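Local coordinates for pyruvate kinase (Cryptosporidium parvum, PDB 6P0Y) that catalyses the last step of glycolysis, transferring the phosphate of phosphoenolpyruvate to ADP to yield pyruvate and ATP, at the interface of chains A and B. Sequence-based numbering; all coordinates share one arbitrary frame. Chains: chain A/B, Pyruvate kinase.

The interface of chains A and B. Residues chain A 342, 345-346; chain B 294-295, 298-299, 303, 306.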
# COMPACT_ATOMS: atom_id res chain seq x y z
N ARG A 342 -10.02 -9.69 -35.28
CA ARG A 342 -10.17 -9.61 -33.80
C ARG A 342 -8.78 -9.51 -33.15
O ARG A 342 -8.66 -8.82 -32.13
CB ARG A 342 -10.94 -10.82 -33.28
CG ARG A 342 -12.36 -10.92 -33.80
CD ARG A 342 -13.20 -11.88 -32.98
NE ARG A 342 -14.38 -12.34 -33.70
CZ ARG A 342 -14.39 -13.30 -34.62
NH1 ARG A 342 -13.27 -13.92 -34.96
NH2 ARG A 342 -15.52 -13.63 -35.22
N MET A 345 -7.44 -5.88 -33.23
CA MET A 345 -8.14 -5.03 -32.22
C MET A 345 -7.52 -5.27 -30.83
O MET A 345 -7.21 -4.27 -30.15
CB MET A 345 -9.64 -5.33 -32.18
CG MET A 345 -10.36 -4.81 -33.40
SD MET A 345 -12.10 -5.27 -33.43
CE MET A 345 -12.80 -3.86 -34.29
N THR A 346 -7.32 -6.53 -30.45
CA THR A 346 -6.64 -6.95 -29.19
C THR A 346 -5.23 -6.34 -29.16
O THR A 346 -4.80 -5.91 -28.08
CB THR A 346 -6.62 -8.47 -29.04
OG1 THR A 346 -7.95 -8.97 -29.16
CG2 THR A 346 -6.04 -8.92 -27.72
N ARG B 294 -11.13 -16.08 -28.03
CA ARG B 294 -11.53 -14.80 -28.67
C ARG B 294 -12.48 -15.09 -29.84
O ARG B 294 -13.46 -14.35 -29.98
CB ARG B 294 -10.29 -14.03 -29.13
CG ARG B 294 -10.59 -12.65 -29.70
CD ARG B 294 -9.34 -11.80 -29.82
NE ARG B 294 -8.36 -12.41 -30.71
CZ ARG B 294 -7.06 -12.56 -30.45
NH1 ARG B 294 -6.54 -12.13 -29.31
NH2 ARG B 294 -6.28 -13.13 -31.35
N GLY B 295 -12.19 -16.13 -30.63
CA GLY B 295 -12.96 -16.53 -31.82
C GLY B 295 -14.41 -16.87 -31.50
O GLY B 295 -15.27 -16.61 -32.37
N GLY B 298 -16.59 -13.78 -30.15
CA GLY B 298 -16.66 -12.83 -31.27
C GLY B 298 -18.09 -12.55 -31.69
O GLY B 298 -18.38 -11.42 -32.12
N MET B 299 -18.97 -13.54 -31.47
CA MET B 299 -20.36 -13.61 -31.99
C MET B 299 -21.23 -12.47 -31.42
O MET B 299 -21.45 -11.50 -32.16
CB MET B 299 -20.97 -14.98 -31.64
CG MET B 299 -20.14 -16.16 -32.15
SD MET B 299 -20.03 -16.24 -33.95
CE MET B 299 -18.37 -15.63 -34.28
N PRO B 303 -16.53 -7.13 -31.58
CA PRO B 303 -15.09 -7.39 -31.64
C PRO B 303 -14.21 -6.50 -30.75
O PRO B 303 -13.28 -7.02 -30.15
CB PRO B 303 -14.79 -7.15 -33.12
CG PRO B 303 -16.03 -7.66 -33.82
CD PRO B 303 -17.16 -7.25 -32.91
N ILE B 306 -14.21 -7.61 -26.82
CA ILE B 306 -13.95 -9.02 -26.41
C ILE B 306 -12.85 -9.06 -25.34
O ILE B 306 -13.03 -9.79 -24.34
CB ILE B 306 -13.60 -9.92 -27.61
CG1 ILE B 306 -14.77 -10.06 -28.58
CG2 ILE B 306 -13.13 -11.28 -27.12
CD1 ILE B 306 -14.36 -10.53 -29.95
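The N-terminal turn of helix 342-353 in chain A meets, in chain B, the short helix 294-297, the loop after it, the 3-10 turn 303-305 and the start of helix 306-320. A:Arg342 does most of the reaching. Its side chain, stretched out as far as NE, runs across chain B, and its CD meets the CD1 methyl of B:Ile306 at 3.5 Å. Farther out, NE lies 3.4 Å from CA of B:Gly298. The guanidinium turns one face to the carbonyl oxygen of B:Gly295, which sits 4.0 Å above the middle of the plane; this may favour the positive charge.

An arginine also comes back from chain B. B:Arg294 has CG anti to its backbone nitrogen (chi1 -175°) and bends at chi3 (61°), laying its CD and NH1 beside A:Thr346. The threonine hydroxyl OG1 is 3.2 Å from that CD, and it also hydrogen-bonds within its own helix, to the carbonyl O of A:Arg342 at 3.1 Å. A:Met345 lies parallel to B:Pro303, with SD against the ring carbon CB at 3.3 Å.

The patch, repeated by the two-fold with the chains exchanged, lies in the interface between the barrel domains of two subunits of the tetramer. The short helix 294-297 of chain B belongs to the family's active-site segment, which helps hold the metal and phosphoenolpyruvate, so A:Arg342 probably steadies that site and links it to the assembly.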